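Local coordinates for protein light Chain (Clostridium botulinum, PDB 6BVD) that probably cuts a neuronal SNARE protein as the zinc-dependent protease domain of a mosaic botulinum neurotoxin, at residues L382-S385 / I386-V390; I92-K95 / L96-I100; I400-Q403 / G404-I407; S81-T84 / E85-K88; G106-L109 / L110-I113. All coordinates share one frame; numbering follows the deposited sequence.

Contact 1: residues L382-S385 / I386-V390. With CA (calcium ion), chain C.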
loop_
_atom_site.group_PDB
_atom_site.type_symbol
_atom_site.label_atom_id
_atom_site.label_comp_id
_atom_site.label_asym_id
_atom_site.label_seq_id
_atom_site.Cartn_x
_atom_site.Cartn_y
_atom_site.Cartn_z
ATOM N N LEU A 382 -4.018 5.910 9.531
ATOM C CA LEU A 382 -4.553 5.856 8.161
ATOM C C LEU A 382 -3.899 6.844 7.195
ATOM O O LEU A 382 -4.072 6.713 5.993
ATOM C CB LEU A 382 -6.064 6.117 8.181
ATOM C CG LEU A 382 -6.922 4.981 8.733
ATOM C CD1 LEU A 382 -8.341 5.484 8.885
ATOM C CD2 LEU A 382 -6.877 3.862 7.747
ATOM N N ASP A 383 -3.144 7.819 7.721
ATOM C CA ASP A 383 -2.460 8.852 6.939
ATOM C C ASP A 383 -1.077 8.384 6.447
ATOM O O ASP A 383 -0.147 8.225 7.254
ATOM C CB ASP A 383 -2.322 10.126 7.801
ATOM C CG ASP A 383 -1.802 11.344 7.034
ATOM O OD1 ASP A 383 -1.074 11.225 6.031
ATOM O OD2 ASP A 383 -2.089 12.465 7.492
ATOM N N ASP A 384 -0.930 8.218 5.128
ATOM C CA ASP A 384 0.297 7.651 4.555
ATOM C C ASP A 384 1.517 8.571 4.707
ATOM O O ASP A 384 2.637 8.132 4.454
ATOM C CB ASP A 384 0.084 7.304 3.069
ATOM C CG ASP A 384 -0.655 5.951 2.887
ATOM O OD1 ASP A 384 -0.277 4.968 3.544
ATOM O OD2 ASP A 384 -1.648 5.893 2.129
ATOM N N SER A 385 1.315 9.833 5.092
ATOM C CA SER A 385 2.477 10.675 5.451
ATOM C C SER A 385 2.977 10.434 6.890
ATOM O O SER A 385 4.046 10.957 7.274
ATOM C CB SER A 385 2.153 12.168 5.282
ATOM O OG SER A 385 1.186 12.614 6.205
ATOM N N ILE A 386 2.227 9.652 7.680
ATOM C CA ILE A 386 2.578 9.341 9.086
ATOM C C ILE A 386 2.969 7.872 9.246
ATOM O O ILE A 386 3.951 7.522 9.893
ATOM C CB ILE A 386 1.376 9.647 10.046
ATOM C CG1 ILE A 386 0.972 11.120 9.958
ATOM C CG2 ILE A 386 1.654 9.168 11.483
ATOM C CD1 ILE A 386 2.051 12.062 10.386
ATOM N N TYR A 387 2.160 7.002 8.647
ATOM C CA TYR A 387 2.323 5.586 8.788
ATOM C C TYR A 387 1.981 4.912 7.457
ATOM O O TYR A 387 0.907 5.157 6.924
ATOM C CB TYR A 387 1.399 5.084 9.908
ATOM C CG TYR A 387 1.517 3.630 10.224
ATOM C CD1 TYR A 387 2.459 3.184 11.133
ATOM C CD2 TYR A 387 0.634 2.687 9.675
ATOM C CE1 TYR A 387 2.575 1.856 11.451
ATOM C CE2 TYR A 387 0.741 1.337 10.005
ATOM C CZ TYR A 387 1.700 0.927 10.908
ATOM O OH TYR A 387 1.813 -0.414 11.281
ATOM N N THR A 388 2.863 4.085 6.913
ATOM C CA THR A 388 2.550 3.409 5.636
ATOM C C THR A 388 2.518 1.899 5.728
ATOM O O THR A 388 3.156 1.290 6.619
ATOM C CB THR A 388 3.569 3.744 4.527
ATOM O OG1 THR A 388 4.884 3.267 4.888
ATOM C CG2 THR A 388 3.571 5.238 4.242
ATOM N N GLU A 389 1.795 1.255 4.801
ATOM C CA GLU A 389 1.880 -0.224 4.713
ATOM C C GLU A 389 3.318 -0.753 4.609
ATOM O O GLU A 389 3.684 -1.699 5.287
ATOM C CB GLU A 389 1.119 -0.743 3.460
ATOM C CG GLU A 389 -0.417 -0.543 3.511
ATOM C CD GLU A 389 -0.910 0.813 3.016
ATOM O OE1 GLU A 389 -0.117 1.736 2.638
ATOM O OE2 GLU A 389 -2.141 0.998 3.030
ATOM N N VAL A 390 4.111 -0.172 3.718
ATOM C CA VAL A 390 5.433 -0.721 3.379
ATOM C C VAL A 390 6.476 -0.421 4.471
ATOM O O VAL A 390 7.373 -1.248 4.704
ATOM C CB VAL A 390 5.934 -0.197 1.973
ATOM C CG1 VAL A 390 6.076 1.329 1.938
ATOM C CG2 VAL A 390 7.245 -0.868 1.524
HETATM CA CA CA C . -1.729 3.598 2.126
#
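Ile386 begins the return of a tight turn: its N-H reaches Asp383 O at 2.8 Å from above the carbonyl plane, and its CG1 rests 4.0 Å from Asp383 CG, an aliphatic branch against the carboxylate carbon. That carboxylate is tied down on both oxygens: OD1 accepts Ser385 N, which makes an Asx turn, and Ser385 OG, the two donors coming from one face, while OD2 makes a salt bridge with Arg425. Next, Tyr387 N gives the same Asp383 O a straighter bond (3.0 Å, 169° at the hydrogen), so one carbonyl grips two successive amides. Thr388 lays its methyl CG2 over Asp384 O and turns OG1 to Asp391 N. Glu389 then bends at chi2 (86°) and swings its carboxylate back to the calcium ion. It binds through both oxygens, as Asp384 does, with Asp384 OD2 2.3 Å from the metal; the cation probably offsets the repulsion between the carboxylates, whose planes stand 41° apart. Asp384 and Glu389 of the second subunit share this ion, and Lys95 of that subunit bonds Asp384 OD2. The turn lies in the loop from strand 373-377 to strand 406-408, with the Tyr387 ring packed on helices 83-100 and 222-237.

Contact 2: residues I92-K95 / L96-I100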
loop_
_atom_site.group_PDB
_atom_site.type_symbol
_atom_site.label_atom_id
_atom_site.label_comp_id
_atom_site.label_asym_id
_atom_site.label_seq_id
_atom_site.Cartn_x
_atom_site.Cartn_y
_atom_site.Cartn_z
ATOM N N ILE A 92 -8.152 0.424 9.517
ATOM C CA ILE A 92 -6.833 0.307 10.117
ATOM C C ILE A 92 -6.423 -1.154 10.087
ATOM O O ILE A 92 -5.293 -1.482 9.762
ATOM C CB ILE A 92 -6.856 0.875 11.557
ATOM C CG1 ILE A 92 -7.145 2.371 11.480
ATOM C CG2 ILE A 92 -5.575 0.502 12.342
ATOM C CD1 ILE A 92 -7.356 3.033 12.831
ATOM N N MET A 93 -7.358 -2.047 10.408
ATOM C CA MET A 93 -7.064 -3.468 10.405
ATOM C C MET A 93 -6.667 -3.922 8.987
ATOM O O MET A 93 -5.735 -4.716 8.814
ATOM C CB MET A 93 -8.265 -4.291 10.928
ATOM C CG MET A 93 -8.588 -4.032 12.384
ATOM S SD MET A 93 -7.183 -4.304 13.470
ATOM C CE MET A 93 -6.805 -6.039 13.172
ATOM N N ILE A 94 -7.344 -3.389 7.979
ATOM C CA ILE A 94 -6.986 -3.672 6.599
ATOM C C ILE A 94 -5.541 -3.196 6.341
ATOM O O ILE A 94 -4.709 -3.885 5.763
ATOM C CB ILE A 94 -7.961 -2.969 5.646
ATOM C CG1 ILE A 94 -9.327 -3.667 5.646
ATOM C CG2 ILE A 94 -7.452 -2.974 4.235
ATOM C CD1 ILE A 94 -10.391 -2.854 4.933
ATOM N N LYS A 95 -5.238 -2.014 6.838
ATOM C CA LYS A 95 -3.876 -1.470 6.619
ATOM C C LYS A 95 -2.814 -2.335 7.318
ATOM O O LYS A 95 -1.718 -2.603 6.765
ATOM C CB LYS A 95 -3.813 -0.018 7.103
ATOM C CG LYS A 95 -2.557 0.735 6.588
ATOM C CD LYS A 95 -2.642 2.223 6.872
ATOM C CE LYS A 95 -1.389 2.920 6.300
ATOM N NZ LYS A 95 -1.708 4.343 6.183
ATOM N N LEU A 96 -3.135 -2.807 8.523
ATOM C CA LEU A 96 -2.172 -3.619 9.265
ATOM C C LEU A 96 -1.961 -5.003 8.648
ATOM O O LEU A 96 -0.829 -5.488 8.577
ATOM C CB LEU A 96 -2.590 -3.753 10.738
ATOM C CG LEU A 96 -2.699 -2.444 11.518
ATOM C CD1 LEU A 96 -3.050 -2.692 12.982
ATOM C CD2 LEU A 96 -1.385 -1.600 11.470
ATOM N N PHE A 97 -3.030 -5.611 8.126
ATOM C CA PHE A 97 -2.867 -6.875 7.441
ATOM C C PHE A 97 -2.073 -6.683 6.132
ATOM O O PHE A 97 -1.238 -7.534 5.813
ATOM C CB PHE A 97 -4.225 -7.548 7.169
ATOM C CG PHE A 97 -4.695 -8.433 8.311
ATOM C CD1 PHE A 97 -4.440 -9.790 8.302
ATOM C CD2 PHE A 97 -5.356 -7.888 9.400
ATOM C CE1 PHE A 97 -4.864 -10.611 9.363
ATOM C CE2 PHE A 97 -5.812 -8.679 10.464
ATOM C CZ PHE A 97 -5.557 -10.052 10.463
ATOM N N LYS A 98 -2.314 -5.588 5.404
ATOM C CA LYS A 98 -1.519 -5.300 4.203
ATOM C C LYS A 98 -0.049 -5.048 4.559
ATOM O O LYS A 98 0.831 -5.363 3.765
ATOM C CB LYS A 98 -2.078 -4.107 3.409
ATOM C CG LYS A 98 -3.357 -4.465 2.620
ATOM C CD LYS A 98 -3.761 -3.460 1.542
ATOM C CE LYS A 98 -4.622 -2.316 2.083
ATOM N NZ LYS A 98 -5.226 -1.411 1.056
ATOM N N ARG A 99 0.201 -4.440 5.715
ATOM C CA ARG A 99 1.601 -4.221 6.145
ATOM C C ARG A 99 2.262 -5.592 6.404
ATOM O O ARG A 99 3.335 -5.892 5.894
ATOM C CB ARG A 99 1.624 -3.311 7.387
ATOM C CG ARG A 99 3.019 -3.179 8.100
ATOM C CD ARG A 99 3.233 -1.756 8.561
ATOM N NE ARG A 99 4.497 -1.576 9.295
ATOM C CZ ARG A 99 5.713 -1.633 8.754
ATOM N NH1 ARG A 99 5.886 -1.892 7.455
ATOM N NH2 ARG A 99 6.783 -1.444 9.531
ATOM N N ILE A 100 1.573 -6.454 7.154
ATOM C CA ILE A 100 2.092 -7.775 7.449
ATOM C C ILE A 100 2.352 -8.555 6.159
ATOM O O ILE A 100 3.373 -9.256 6.010
ATOM C CB ILE A 100 1.124 -8.568 8.364
ATOM C CG1 ILE A 100 0.998 -7.889 9.743
ATOM C CG2 ILE A 100 1.643 -9.951 8.513
ATOM C CD1 ILE A 100 -0.144 -8.435 10.642
#
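Lys98 and Ile94 lie side by side one turn apart on the alpha-helix 83-100, pointing the same way. From CB outward, Lys98 first runs along the backbone: CB and then CG pass 3.5 Å from Ile94 O, the carbonyl that also accepts Lys98 N. A bend at chi3 (-86°) brings CE to 3.6 Å from the Ile94 methyl CG2, leaving NZ just past that methyl. Lysine suits the place because its methylenes can lie on the isoleucine while the ammonium group continues past it; beyond the helix it also packs on Val390 of the second subunit.

The four helical bonds across these residues are regular; Leu96 N to Ile92 O, at 2.8 Å, is one of them. On another side of the helix Leu96 leans back over that carbonyl and sets CD1 4.1 Å from Ile92 CG2, two branched aliphatic chains running alongside one another. Lys95 stays extended, which carries NZ to the calcium site: besides Asp384 of the second subunit, it bonds Asp384 OD1 and Tyr387 O of its own. Arg99 donates through NH1 to Glu389 O of that loop, and its NH2 makes a salt bridge with Asp221, just before helix 222-237.

Phe97 faces helices 222-237 and 104-115, where its ring packs on Leu226 and Leu110. Met93, bent at both chi2 and chi3, curls its methyl CE to 3.9 Å from Phe97 CE2, while the ring turns an edge to the backbone, placing CD2 3.2 Å from Met93 O in the ring plane.

Contact 3: residues I400-Q403 / G404-I407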
loop_
_atom_site.group_PDB
_atom_site.type_symbol
_atom_site.label_atom_id
_atom_site.label_comp_id
_atom_site.label_asym_id
_atom_site.label_seq_id
_atom_site.Cartn_x
_atom_site.Cartn_y
_atom_site.Cartn_z
ATOM N N ILE A 400 16.601 5.903 9.723
ATOM C CA ILE A 400 17.887 5.913 10.411
ATOM C C ILE A 400 17.707 6.048 11.923
ATOM O O ILE A 400 17.065 6.985 12.416
ATOM C CB ILE A 400 18.798 7.040 9.881
ATOM C CG1 ILE A 400 18.942 6.890 8.362
ATOM C CG2 ILE A 400 20.144 7.039 10.627
ATOM C CD1 ILE A 400 19.552 8.095 7.657
ATOM N N ASN A 401 18.244 5.062 12.642
ATOM C CA ASN A 401 18.054 4.906 14.080
ATOM C C ASN A 401 16.564 4.879 14.482
ATOM O O ASN A 401 16.225 5.273 15.598
ATOM C CB ASN A 401 18.788 6.011 14.824
ATOM C CG ASN A 401 20.285 6.024 14.499
ATOM O OD1 ASN A 401 20.849 7.067 14.176
ATOM N ND2 ASN A 401 20.927 4.859 14.596
ATOM N N TYR A 402 15.708 4.439 13.555
ATOM C CA TYR A 402 14.263 4.311 13.796
ATOM C C TYR A 402 13.687 5.593 14.349
ATOM O O TYR A 402 12.861 5.555 15.264
ATOM C CB TYR A 402 13.947 3.157 14.771
ATOM C CG TYR A 402 14.650 1.859 14.449
ATOM C CD1 TYR A 402 14.184 1.018 13.434
ATOM C CD2 TYR A 402 15.808 1.497 15.139
ATOM C CE1 TYR A 402 14.842 -0.158 13.129
ATOM C CE2 TYR A 402 16.478 0.345 14.848
ATOM C CZ TYR A 402 15.992 -0.493 13.847
ATOM O OH TYR A 402 16.694 -1.657 13.569
ATOM N N GLN A 403 14.159 6.715 13.824
ATOM C CA GLN A 403 13.727 8.046 14.251
ATOM C C GLN A 403 12.207 8.214 14.103
ATOM O O GLN A 403 11.566 8.939 14.883
ATOM C CB GLN A 403 14.474 9.116 13.457
ATOM C CG GLN A 403 14.392 10.507 14.058
ATOM C CD GLN A 403 15.083 10.578 15.436
ATOM O OE1 GLN A 403 16.087 9.904 15.677
ATOM N NE2 GLN A 403 14.503 11.344 16.354
ATOM N N GLY A 404 11.623 7.503 13.134
ATOM C CA GLY A 404 10.183 7.532 12.941
ATOM C C GLY A 404 9.413 7.037 14.159
ATOM O O GLY A 404 8.293 7.473 14.382
ATOM N N GLN A 405 10.003 6.144 14.952
ATOM C CA GLN A 405 9.342 5.664 16.163
ATOM C C GLN A 405 9.746 6.471 17.404
ATOM O O GLN A 405 9.112 6.370 18.458
ATOM C CB GLN A 405 9.663 4.191 16.381
ATOM C CG GLN A 405 9.146 3.265 15.263
ATOM C CD GLN A 405 9.610 1.822 15.489
ATOM O OE1 GLN A 405 10.442 1.303 14.754
ATOM N NE2 GLN A 405 9.081 1.185 16.523
ATOM N N ASN A 406 10.780 7.304 17.269
ATOM C CA ASN A 406 11.273 8.077 18.425
ATOM C C ASN A 406 10.310 9.209 18.811
ATOM O O ASN A 406 10.136 10.155 18.044
ATOM C CB ASN A 406 12.659 8.673 18.117
ATOM C CG ASN A 406 13.361 9.176 19.385
ATOM O OD1 ASN A 406 12.717 9.753 20.272
ATOM N ND2 ASN A 406 14.667 8.964 19.471
ATOM N N ILE A 407 9.711 9.150 19.996
ATOM C CA ILE A 407 8.702 10.151 20.315
ATOM C C ILE A 407 9.160 11.155 21.378
ATOM O O ILE A 407 8.413 12.052 21.756
ATOM C CB ILE A 407 7.373 9.475 20.771
ATOM C CG1 ILE A 407 7.627 8.502 21.915
ATOM C CG2 ILE A 407 6.742 8.743 19.567
ATOM C CD1 ILE A 407 6.339 7.891 22.543
HETATM O O HOH W 1 16.182 7.439 17.079
#
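The amides of Gln403 and Asn406 meet with their planes only 25° apart, although the two side chains run across each other. Gln403 NE2 comes 3.7 Å from Asn406 CB, a contact made possible by the bend of Gln403 at chi2 (64°). The Tyr402 ring and the Gln405 amide are turned far more steeply, 80° apart: Gln405 OE1 approaches Tyr402 CD1 obliquely at 4.0 Å, the two side chains pointing the same way. That oxygen takes its hydrogen bonds from Lys363 N and Asn394 ND2, while Gln405 NE2 donates to Ile219 O. Beneath these groups are two overlapping beta turns. Gln405 N bonds Tyr402 O at 2.9 Å and Asn406 N bonds Gln403 O at 3.0 Å, both donors standing well above the carbonyl planes. Before them the left-handed backbones of Asn401, a residue that tolerates this well, and Tyr402 let Gln403 N bond Ile400 O (3.2 Å), closing a turn of opposite hand. The chain then enters strand 406-408, at the edge of an antiparallel sheet beside strand 215-219. One water donates to Asn401 O at 2.6 Å and to Gln403 OE1 while accepting from Asn406 ND2; Asn406 OD1 accepts from Gly408 N.

Contact 4: residues S81-T84 / E85-K88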
loop_
_atom_site.group_PDB
_atom_site.type_symbol
_atom_site.label_atom_id
_atom_site.label_comp_id
_atom_site.label_asym_id
_atom_site.label_seq_id
_atom_site.Cartn_x
_atom_site.Cartn_y
_atom_site.Cartn_z
ATOM N N SER A 81 -18.536 2.897 19.652
ATOM C CA SER A 81 -19.986 2.957 19.838
ATOM C C SER A 81 -20.716 3.416 18.570
ATOM O O SER A 81 -21.906 3.189 18.434
ATOM C CB SER A 81 -20.339 3.870 21.014
ATOM O OG SER A 81 -19.967 5.216 20.759
ATOM N N THR A 82 -20.006 4.063 17.650
ATOM C CA THR A 82 -20.609 4.528 16.397
ATOM C C THR A 82 -20.131 3.750 15.158
ATOM O O THR A 82 -19.017 3.220 15.134
ATOM C CB THR A 82 -20.308 6.000 16.170
ATOM O OG1 THR A 82 -18.887 6.165 16.055
ATOM C CG2 THR A 82 -20.792 6.819 17.339
ATOM N N ASN A 83 -20.975 3.715 14.124
ATOM C CA ASN A 83 -20.644 3.074 12.863
ATOM C C ASN A 83 -19.446 3.695 12.184
ATOM O O ASN A 83 -18.664 2.994 11.538
ATOM C CB ASN A 83 -21.834 3.128 11.912
ATOM C CG ASN A 83 -22.874 2.067 12.217
ATOM O OD1 ASN A 83 -22.813 1.379 13.243
ATOM N ND2 ASN A 83 -23.832 1.923 11.316
ATOM N N THR A 84 -19.307 5.012 12.305
ATOM C CA THR A 84 -18.158 5.678 11.716
ATOM C C THR A 84 -16.857 5.160 12.351
ATOM O O THR A 84 -15.890 4.855 11.652
ATOM C CB THR A 84 -18.257 7.214 11.853
ATOM O OG1 THR A 84 -19.323 7.686 11.026
ATOM C CG2 THR A 84 -16.970 7.881 11.382
ATOM N N GLU A 85 -16.825 5.039 13.671
ATOM C CA GLU A 85 -15.615 4.537 14.311
ATOM C C GLU A 85 -15.392 3.027 14.072
ATOM O O GLU A 85 -14.251 2.575 14.035
ATOM C CB GLU A 85 -15.622 4.839 15.814
ATOM C CG GLU A 85 -14.202 4.758 16.418
ATOM C CD GLU A 85 -14.071 5.422 17.785
ATOM O OE1 GLU A 85 -14.983 5.282 18.628
ATOM O OE2 GLU A 85 -13.049 6.125 17.993
ATOM N N LYS A 86 -16.458 2.240 13.918
ATOM C CA LYS A 86 -16.272 0.831 13.564
ATOM C C LYS A 86 -15.617 0.723 12.172
ATOM O O LYS A 86 -14.753 -0.137 11.922
ATOM C CB LYS A 86 -17.621 0.077 13.602
ATOM C CG LYS A 86 -18.224 0.049 14.993
ATOM C CD LYS A 86 -19.512 -0.837 14.993
ATOM C CE LYS A 86 -20.163 -0.997 16.362
ATOM N NZ LYS A 86 -20.892 0.197 16.847
ATOM N N ASN A 87 -16.022 1.611 11.268
ATOM C CA ASN A 87 -15.457 1.605 9.930
ATOM C C ASN A 87 -13.982 2.018 9.961
ATOM O O ASN A 87 -13.160 1.472 9.241
ATOM C CB ASN A 87 -16.248 2.520 9.004
ATOM C CG ASN A 87 -15.704 2.500 7.585
ATOM O OD1 ASN A 87 -15.782 1.483 6.896
ATOM N ND2 ASN A 87 -15.117 3.604 7.155
ATOM N N LYS A 88 -13.660 2.990 10.804
ATOM C CA LYS A 88 -12.283 3.428 10.929
ATOM C C LYS A 88 -11.418 2.261 11.411
ATOM O O LYS A 88 -10.362 1.999 10.839
ATOM C CB LYS A 88 -12.178 4.621 11.886
ATOM C CG LYS A 88 -10.820 5.306 11.809
ATOM C CD LYS A 88 -10.578 6.233 12.985
ATOM C CE LYS A 88 -9.211 6.912 12.868
ATOM N NZ LYS A 88 -8.960 7.819 14.020
HETATM O O HOH W 2 -15.024 6.062 9.225
#
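Glu85 and Thr82 meet where the chain turns into a helix: Thr82 OG1 stands 3.5 Å from Glu85 CB and accepts a weak bond from Glu85 N at 3.3 Å. The Thr82 hydroxyl is placed for this by chi1 62°, which holds OG1 between its own backbone N and carbonyl carbon. The extended Glu85 chain, with CG anti to the backbone N (chi1 -161°), carries OE1 to the N-H of Leu80 just before the turn. A carboxylate so close to a helix start is probably also favoured by the positive end of the helix dipole.

Lys86 follows the backbone instead. Its N bonds Thr82 O at 3.0 Å, and CG packs 3.3 Å from the same oxygen. A straight stem and a final bend at chi4 carry NZ past Ser81 O, 3.5 Å away, to a hydrogen bond with Leu80 O. Threonine at this N-cap position, with its short acceptor, thus opens helix 83-100 at the protein surface, and the lysine folds back over the approach to it.

Thr84, one turn before Lys88, offers its carbonyl twice. Lys88 N bonds Thr84 O at 3.0 Å, and a water donates to that oxygen at 2.8 Å while accepting from Asn87 ND2. The other end of the Asn87 amide, OD1, takes the N-H of Tyr12, and Lys88 reaches on to a salt bridge with Glu200.

Contact 5: residues G106-L109 / L110-I113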
loop_
_atom_site.group_PDB
_atom_site.type_symbol
_atom_site.label_atom_id
_atom_site.label_comp_id
_atom_site.label_asym_id
_atom_site.label_seq_id
_atom_site.Cartn_x
_atom_site.Cartn_y
_atom_site.Cartn_z
ATOM N N GLY A 106 6.328 -12.009 6.969
ATOM C CA GLY A 106 4.940 -11.829 7.385
ATOM C C GLY A 106 3.943 -12.549 6.484
ATOM O O GLY A 106 2.815 -12.874 6.910
ATOM N N GLN A 107 4.322 -12.728 5.221
ATOM C CA GLN A 107 3.486 -13.482 4.282
ATOM C C GLN A 107 3.392 -14.931 4.723
ATOM O O GLN A 107 2.318 -15.550 4.690
ATOM C CB GLN A 107 4.059 -13.384 2.856
ATOM C CG GLN A 107 3.902 -12.014 2.236
ATOM C CD GLN A 107 4.763 -11.810 0.986
ATOM O OE1 GLN A 107 5.409 -12.736 0.496
ATOM N NE2 GLN A 107 4.768 -10.592 0.476
ATOM N N ILE A 108 4.519 -15.468 5.178
ATOM C CA ILE A 108 4.592 -16.846 5.627
ATOM C C ILE A 108 3.721 -16.998 6.901
ATOM O O ILE A 108 2.976 -17.982 7.045
ATOM C CB ILE A 108 6.060 -17.286 5.916
ATOM C CG1 ILE A 108 6.965 -17.118 4.695
ATOM C CG2 ILE A 108 6.099 -18.732 6.333
ATOM C CD1 ILE A 108 6.582 -17.961 3.542
ATOM N N LEU A 109 3.802 -16.031 7.821
ATOM C CA LEU A 109 2.913 -16.046 9.012
ATOM C C LEU A 109 1.401 -16.095 8.636
ATOM O O LEU A 109 0.635 -16.922 9.158
ATOM C CB LEU A 109 3.161 -14.816 9.871
ATOM C CG LEU A 109 2.204 -14.642 11.063
ATOM C CD1 LEU A 109 2.292 -15.833 12.016
ATOM C CD2 LEU A 109 2.587 -13.373 11.806
ATOM N N LEU A 110 0.987 -15.228 7.718
ATOM C CA LEU A 110 -0.429 -15.206 7.329
ATOM C C LEU A 110 -0.886 -16.489 6.616
ATOM O O LEU A 110 -2.053 -16.926 6.831
ATOM C CB LEU A 110 -0.728 -13.993 6.469
ATOM C CG LEU A 110 -0.618 -12.639 7.185
ATOM C CD1 LEU A 110 -1.089 -11.478 6.252
ATOM C CD2 LEU A 110 -1.398 -12.635 8.491
ATOM N N GLU A 111 0.005 -17.106 5.816
ATOM C CA GLU A 111 -0.286 -18.419 5.178
ATOM C C GLU A 111 -0.508 -19.524 6.230
ATOM O O GLU A 111 -1.383 -20.402 6.079
ATOM C CB GLU A 111 0.846 -18.843 4.219
ATOM C CG GLU A 111 0.939 -18.025 2.941
ATOM C CD GLU A 111 2.305 -18.111 2.246
ATOM O OE1 GLU A 111 3.113 -19.012 2.578
ATOM O OE2 GLU A 111 2.574 -17.264 1.360
ATOM N N GLU A 112 0.269 -19.490 7.316
ATOM C CA GLU A 112 0.036 -20.415 8.415
ATOM C C GLU A 112 -1.298 -20.188 9.083
ATOM O O GLU A 112 -2.003 -21.141 9.380
ATOM C CB GLU A 112 1.153 -20.304 9.486
ATOM C CG GLU A 112 2.460 -20.891 9.031
ATOM C CD GLU A 112 2.442 -22.390 9.066
ATOM O OE1 GLU A 112 1.598 -22.953 9.769
ATOM O OE2 GLU A 112 3.254 -23.019 8.388
ATOM N N ILE A 113 -1.633 -18.938 9.357
ATOM C CA ILE A 113 -2.912 -18.611 9.985
ATOM C C ILE A 113 -4.107 -19.095 9.117
ATOM O O ILE A 113 -5.184 -19.432 9.630
ATOM C CB ILE A 113 -3.013 -17.111 10.248
ATOM C CG1 ILE A 113 -1.986 -16.692 11.329
ATOM C CG2 ILE A 113 -4.377 -16.768 10.759
ATOM C CD1 ILE A 113 -2.201 -17.391 12.680
#
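This is a contact between successive turns inside helix 104-115, where Glu111 folds back over Gln107 and Ile108 on one side and Leu109 meets Ile113 on another. Four regular backbone bonds join the turns, the one from Ile113 N to Leu109 O being 3.0 Å long.

Glu111 lies along the outer side of the helix. With CG beside the backbone N (chi1 -71°), its stem slides along the preceding turn, CG lying 3.3 Å from Gln107 O. The extended chain then crosses Ile108, and OE1 comes 3.8 Å from the methyl Ile108 CD1. Glutamate suits this place because its methylenes can lie on the helix surface while the carboxylate projects beyond them. Gln107 sends its NE2 away from the contact, to Asn101 O.

The helix is amphipathic, and its apolar side rests on helix 222-237, the helix that supplies His228 and His232 to the zinc ion. Leu109 touches Met227 there, Leu110 touches Leu230 and Ile113 touches Val233; branched aliphatic side chains interlock well in such a seam. Within the contact, Leu109 CD1 approaches Ile113 CG1 at 4.4 Å, loosely, while Ile113 CG1 sits more closely over Leu109 O, at 3.4 Å. Leu110 bends back over the turn before it, placing CG 3.5 Å from Gly106 O. Glu112, beside this apolar strip, bends at chi2 (-76°) and divides its carboxylate between a hydrogen bond joining OE1 and Tyr238 OH and a salt bridge from OE2 to Lys347.

Contacts 4 and 2 are the start and the end of one helix, 83-100, their centres 17 Å apart. Contact 1 lies against both: Tyr387 OH is 3.3 Å from Arg99 CD, and Leu382 CD1 packs 3.8 Å from Lys88 CG. Contacts 1 and 2 also meet the second subunit, so the calcium site joins helix and loop at the dimer interface. From the far end of contact 2 the chain passes on to contact 5, against which Ile100 CG2 of contact 2 packs, 3.8 Å from Leu110 CG; the Leu109 side chain comes about 13 Å from the zinc ion. Contact 3 stands apart, its nearest atoms about 6 Å from contact 1.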